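Local coordinates for putative dienelactone hydrolase (Klebsiella pneumoniae subsp. pneumoniae MGH 78578, PDB 3F67), which is a putative hydrolase of the dienelactone hydrolase family, probably acting on ester bonds through an alpha/beta-hydrolase scaffold, at residues A[35-40]-A[118-123]; A[42-47]-A[62-67]. One frame throughout, in Å; residues are numbered along the deposited sequence.

Contact 1 of 2, residues A[35-40]-A[118-123]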
loop_
_atom_site.group_PDB
_atom_site.type_symbol
_atom_site.label_atom_id
_atom_site.label_comp_id
_atom_site.label_asym_id
_atom_site.label_seq_id
_atom_site.Cartn_x
_atom_site.Cartn_y
_atom_site.Cartn_z
ATOM N N VAL A 35 -7.517 -7.503 0.258
ATOM C CA VAL A 35 -6.761 -6.244 0.312
ATOM C C VAL A 35 -5.282 -6.599 0.510
ATOM O O VAL A 35 -4.885 -7.090 1.590
ATOM C CB VAL A 35 -7.245 -5.275 1.436
ATOM C CG1 VAL A 35 -6.383 -3.976 1.428
ATOM C CG2 VAL A 35 -8.733 -4.953 1.268
ATOM N N ILE A 36 -4.475 -6.319 -0.502
ATOM C CA ILE A 36 -3.004 -6.423 -0.298
ATOM C C ILE A 36 -2.598 -5.163 0.485
ATOM O O ILE A 36 -3.033 -4.061 0.139
ATOM C CB ILE A 36 -2.332 -6.454 -1.617
ATOM C CG1 ILE A 36 -2.737 -7.744 -2.397
ATOM C CG2 ILE A 36 -0.784 -6.400 -1.446
ATOM C CD1 ILE A 36 -2.077 -7.790 -3.784
ATOM N N VAL A 37 -1.807 -5.327 1.544
ATOM C CA VAL A 37 -1.439 -4.203 2.408
ATOM C C VAL A 37 0.063 -3.988 2.206
ATOM O O VAL A 37 0.871 -4.914 2.472
ATOM C CB VAL A 37 -1.701 -4.543 3.887
ATOM C CG1 VAL A 37 -1.208 -3.387 4.778
ATOM C CG2 VAL A 37 -3.233 -4.737 4.123
ATOM N N VAL A 38 0.451 -2.796 1.737
ATOM C CA VAL A 38 1.882 -2.564 1.447
ATOM C C VAL A 38 2.543 -1.763 2.559
ATOM O O VAL A 38 2.121 -0.633 2.879
ATOM C CB VAL A 38 2.122 -1.819 0.124
ATOM C CG1 VAL A 38 3.642 -1.904 -0.292
ATOM C CG2 VAL A 38 1.249 -2.364 -1.002
ATOM N N GLN A 39 3.583 -2.375 3.142
ATOM C CA GLN A 39 4.373 -1.818 4.262
ATOM C C GLN A 39 4.964 -0.417 4.014
ATOM O O GLN A 39 5.081 0.030 2.854
ATOM C CB GLN A 39 5.558 -2.783 4.430
ATOM C CG GLN A 39 6.367 -2.872 3.139
ATOM C CD GLN A 39 7.641 -3.696 3.327
ATOM O OE1 GLN A 39 7.584 -4.922 3.298
ATOM N NE2 GLN A 39 8.769 -3.026 3.572
ATOM N N GLU A 40 5.339 0.262 5.115
ATOM C CA GLU A 40 6.287 1.373 5.063
ATOM C C GLU A 40 7.708 0.782 4.931
ATOM O O GLU A 40 7.864 -0.440 4.679
ATOM C CB GLU A 40 6.162 2.199 6.336
ATOM C CG GLU A 40 4.677 2.584 6.663
ATOM C CD GLU A 40 4.573 3.438 7.932
ATOM O OE1 GLU A 40 4.702 2.889 9.049
ATOM O OE2 GLU A 40 4.291 4.656 7.828
ATOM N N LEU A 118 -7.980 -5.668 -4.280
ATOM C CA LEU A 118 -7.862 -4.263 -3.786
ATOM C C LEU A 118 -6.461 -4.098 -3.196
ATOM O O LEU A 118 -5.807 -5.096 -2.831
ATOM C CB LEU A 118 -8.904 -4.022 -2.701
ATOM C CG LEU A 118 -10.354 -4.276 -3.101
ATOM C CD1 LEU A 118 -11.231 -4.344 -1.857
ATOM C CD2 LEU A 118 -10.842 -3.205 -4.081
ATOM N N ILE A 119 -5.983 -2.854 -3.045
ATOM C CA ILE A 119 -4.689 -2.672 -2.411
ATOM C C ILE A 119 -4.677 -1.357 -1.637
ATOM O O ILE A 119 -5.291 -0.361 -2.058
ATOM C CB ILE A 119 -3.557 -2.696 -3.470
ATOM C CG1 ILE A 119 -2.181 -2.638 -2.822
ATOM C CG2 ILE A 119 -3.754 -1.584 -4.550
ATOM C CD1 ILE A 119 -1.012 -2.936 -3.889
ATOM N N THR A 120 -3.990 -1.357 -0.506
ATOM C CA THR A 120 -3.723 -0.104 0.204
ATOM C C THR A 120 -2.277 -0.131 0.702
ATOM O O THR A 120 -1.716 -1.205 0.968
ATOM C CB THR A 120 -4.736 0.119 1.359
ATOM O OG1 THR A 120 -4.633 1.475 1.818
ATOM C CG2 THR A 120 -4.519 -0.867 2.553
ATOM N N GLY A 121 -1.681 1.033 0.841
ATOM C CA GLY A 121 -0.266 1.041 1.252
ATOM C C GLY A 121 0.092 2.377 1.858
ATOM O O GLY A 121 -0.574 3.374 1.593
ATOM N N PHE A 122 1.162 2.387 2.664
ATOM C CA PHE A 122 1.474 3.546 3.508
ATOM C C PHE A 122 2.899 3.985 3.267
ATOM O O PHE A 122 3.787 3.154 3.262
ATOM C CB PHE A 122 1.311 3.157 5.003
ATOM C CG PHE A 122 -0.072 2.670 5.311
ATOM C CD1 PHE A 122 -1.044 3.561 5.763
ATOM C CD2 PHE A 122 -0.399 1.323 5.081
ATOM C CE1 PHE A 122 -2.401 3.098 6.005
ATOM C CE2 PHE A 122 -1.717 0.866 5.268
ATOM C CZ PHE A 122 -2.702 1.753 5.736
ATOM N N CYS A 123 3.079 5.283 3.069
ATOM C CA CYS A 123 4.404 5.859 3.008
ATOM C C CYS A 123 5.141 5.311 1.774
ATOM O O CYS A 123 4.652 5.504 0.647
ATOM C CB CYS A 123 5.130 5.570 4.317
ATOM S SG CYS A 123 6.523 6.553 4.366
#
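Four backbone hydrogen bonds, donated alternately by one strand and the other, join strand 32-38 to strand 116-122 in parallel register. Ile-36 uses both its polar atoms here: its N donates a hydrogen bond to Leu-118 O at 2.9 Å, from above the carbonyl plane, and its O accepts one from Thr-120 N almost along the C=O axis. Val-38 repeats the pattern, its N bonding Thr-120 O at 2.8 Å and its O receiving Phe-122 N in a longer bond of 3.2 Å. Beyond this pairing, Val-35 bonds Leu-61 and Ile-63 of strand 61-65, and Val-37 N bonds Ile-63. On one face Val-35 CG1 meets Thr-120 CG2 at 3.8 Å, while Thr-120 OG1, anti to its backbone N (chi1 -167°), is satisfied by Val-143 O. On the other face Val-38 CG2 lies obliquely across Ile-119 CD1 at 3.7 Å.

These are central strands of an alpha/beta-hydrolase sheet, and Gly-121, Cys-123 and Gly-125 fit its nucleophile elbow. Gly-121 CA packs so closely on Val-38 that no side chain has room there. Cys-123, with a positive phi of 65°, stands at the N-cap of helix 124-133; with His-212 and Asp-180 it probably forms a catalytic triad.

Past the strands, Glu-40 runs extended beyond CG, which packs on Phe-122 CB at 3.8 Å. Its OE2 reaches to 3.7 Å from Cys-123 CB, and its OE1 forms a salt bridge with Arg-219. The amide of Gln-39 bonds at both ends: NE2 donates in a bent bond to Glu-40 O at 3.0 Å, and OE1 accepts from Leu-67 N.

Contact 2 of 2, residues A[42-47]-A[62-67]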
loop_
_atom_site.group_PDB
_atom_site.type_symbol
_atom_site.label_atom_id
_atom_site.label_comp_id
_atom_site.label_asym_id
_atom_site.label_seq_id
_atom_site.Cartn_x
_atom_site.Cartn_y
_atom_site.Cartn_z
ATOM N N PHE A 42 9.613 0.017 7.150
ATOM C CA PHE A 42 9.930 -0.761 8.343
ATOM C C PHE A 42 9.583 -2.222 8.225
ATOM O O PHE A 42 9.774 -2.993 9.184
ATOM C CB PHE A 42 9.296 -0.112 9.597
ATOM C CG PHE A 42 9.569 1.365 9.680
ATOM C CD1 PHE A 42 10.882 1.838 9.761
ATOM C CD2 PHE A 42 8.516 2.288 9.606
ATOM C CE1 PHE A 42 11.178 3.245 9.793
ATOM C CE2 PHE A 42 8.792 3.686 9.647
ATOM C CZ PHE A 42 10.144 4.149 9.730
ATOM N N GLY A 43 9.050 -2.602 7.074
ATOM C CA GLY A 43 8.681 -4.002 6.823
ATOM C C GLY A 43 7.358 -4.356 7.464
ATOM O O GLY A 43 6.537 -3.470 7.784
ATOM N N VAL A 44 7.111 -5.657 7.627
ATOM C CA VAL A 44 5.766 -6.072 8.151
ATOM C C VAL A 44 5.836 -5.995 9.682
ATOM O O VAL A 44 5.957 -6.997 10.411
ATOM C CB VAL A 44 5.319 -7.444 7.589
ATOM C CG1 VAL A 44 3.865 -7.776 8.071
ATOM C CG2 VAL A 44 5.273 -7.366 6.094
ATOM N N HIS A 45 5.840 -4.747 10.142
ATOM C CA HIS A 45 5.985 -4.353 11.573
ATOM C C HIS A 45 4.695 -4.787 12.278
ATOM O O HIS A 45 3.681 -5.028 11.626
ATOM C CB HIS A 45 6.095 -2.824 11.525
ATOM C CG HIS A 45 6.370 -2.155 12.847
ATOM N ND1 HIS A 45 5.357 -1.806 13.719
ATOM C CD2 HIS A 45 7.523 -1.745 13.415
ATOM C CE1 HIS A 45 5.878 -1.204 14.777
ATOM N NE2 HIS A 45 7.198 -1.167 14.625
ATOM N N GLU A 46 4.717 -4.865 13.618
ATOM C CA GLU A 46 3.476 -5.098 14.374
ATOM C C GLU A 46 2.319 -4.195 13.944
ATOM O O GLU A 46 1.150 -4.613 13.934
ATOM C CB GLU A 46 3.761 -4.872 15.864
ATOM C CG GLU A 46 2.524 -4.969 16.727
ATOM C CD GLU A 46 1.822 -6.355 16.647
ATOM O OE1 GLU A 46 2.460 -7.380 16.271
ATOM O OE2 GLU A 46 0.618 -6.402 16.962
ATOM N N HIS A 47 2.633 -2.937 13.640
ATOM C CA HIS A 47 1.584 -1.966 13.239
ATOM C C HIS A 47 0.917 -2.476 11.930
ATOM O O HIS A 47 -0.296 -2.400 11.799
ATOM C CB HIS A 47 2.194 -0.592 13.009
ATOM C CG HIS A 47 1.246 0.397 12.393
ATOM N ND1 HIS A 47 0.041 0.728 12.978
ATOM C CD2 HIS A 47 1.314 1.113 11.243
ATOM C CE1 HIS A 47 -0.591 1.603 12.220
ATOM N NE2 HIS A 47 0.161 1.864 11.167
ATOM N N ALA A 62 -6.896 -9.785 4.218
ATOM C CA ALA A 62 -5.850 -8.763 4.124
ATOM C C ALA A 62 -4.504 -9.444 4.226
ATOM O O ALA A 62 -4.279 -10.278 5.135
ATOM C CB ALA A 62 -5.993 -7.757 5.308
ATOM N N ILE A 63 -3.618 -9.106 3.317
ATOM C CA ILE A 63 -2.305 -9.846 3.214
ATOM C C ILE A 63 -1.179 -8.836 3.121
ATOM O O ILE A 63 -1.220 -7.971 2.246
ATOM C CB ILE A 63 -2.259 -10.757 1.945
ATOM C CG1 ILE A 63 -3.410 -11.773 1.985
ATOM C CG2 ILE A 63 -0.904 -11.517 1.893
ATOM C CD1 ILE A 63 -3.753 -12.320 0.561
ATOM N N ALA A 64 -0.193 -8.915 4.036
ATOM C CA ALA A 64 0.952 -7.994 3.998
ATOM C C ALA A 64 2.222 -8.826 3.719
ATOM O O ALA A 64 2.714 -9.518 4.621
ATOM C CB ALA A 64 1.121 -7.304 5.352
ATOM N N PRO A 65 2.781 -8.701 2.511
ATOM C CA PRO A 65 4.043 -9.408 2.180
ATOM C C PRO A 65 5.299 -8.667 2.688
ATOM O O PRO A 65 5.341 -7.428 2.711
ATOM C CB PRO A 65 4.028 -9.423 0.640
ATOM C CG PRO A 65 3.301 -8.137 0.262
ATOM C CD PRO A 65 2.187 -8.024 1.329
ATOM N N GLU A 66 6.300 -9.460 3.040
ATOM C CA GLU A 66 7.603 -8.987 3.443
ATOM C C GLU A 66 8.389 -8.672 2.167
ATOM O O GLU A 66 9.236 -9.476 1.727
ATOM C CB GLU A 66 8.294 -10.104 4.226
ATOM C CG GLU A 66 9.387 -9.600 5.167
ATOM C CD GLU A 66 8.837 -8.685 6.242
ATOM O OE1 GLU A 66 8.667 -7.479 5.954
ATOM O OE2 GLU A 66 8.589 -9.171 7.378
ATOM N N LEU A 67 8.128 -7.503 1.574
ATOM C CA LEU A 67 8.667 -7.222 0.212
ATOM C C LEU A 67 10.191 -7.105 0.134
ATOM O O LEU A 67 10.772 -7.291 -0.948
ATOM C CB LEU A 67 7.997 -5.965 -0.373
ATOM C CG LEU A 67 6.502 -6.223 -0.620
ATOM C CD1 LEU A 67 5.707 -4.926 -0.766
ATOM C CD2 LEU A 67 6.357 -7.008 -1.918
#
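Within the beta-alpha-beta crossover of strand 32-38, helix 46-57 and strand 61-65, the loop leading into the helix is fastened to the end of the returning strand. Val-44 and Glu-66 do most of this, each the centre of an inverse gamma turn, with Val-44 CA 5.8 Å from Glu-66 CA.

Hydrogen bonding across the gap comes from one carboxylate oxygen. Val-44 N donates to Glu-66 OE1 at 2.9 Å, and OE1 accepts with its syn lone pair, the one turned toward OE2; the N-H...O angle of 146° makes it a moderately bent bond. The acid gets there by a fold in its chain: CG starts anti to the backbone N, and a turn at chi2 (63°) swings the carboxylate round to the loop. The same oxygen makes a close approach to Gly-43 CA, at 3.6 Å, and Gly-43 has a positive phi, readily adopted by glycine.

Apolar contact falls to the two branches of Val-44, whose side chain points at the strand. CG1, anti to the backbone N, touches Ala-64 CB at 3.9 Å. CG2, beside that N, settles among oxygens, 3.4 Å from Pro-65 O and equally close to Glu-66 OE1, so the methyl flanks the acceptor of its own residue's N-H. Ala-64 also touches Ile-48 and Cys-52 of helix 46-57.

Capping of the helix is settled inside the loop segment. His-45 occupies the N-cap, its ring stacked on Tyr-218, and ND1 accepts His-47 N close to the ring plane in a nearly straight bond of 3.0 Å, 172° at the hydrogen.

In the fold
The centre of contact 1 lies about 2 Å from the centre of the chain and that of contact 2 about 10 Å; the latter is still mostly buried, although Val-44 and Glu-66 are partly exposed. Strand 32-38 unites them: it pairs with 116-122 on one edge and with 61-65 on the other, where Val-37 N probably bonds Ile-63 O and Val-35 O probably accepts Ile-63 N. Their chemistry follows their place. Between sheet neighbours, backbone amides and carbonyls satisfy one another and apolar side chains cover both faces, with 532 Å² buried. Between loop and strand end only 182 Å² is buried, and a side-chain carboxylate supplies the acceptor in place of a backbone carbonyl.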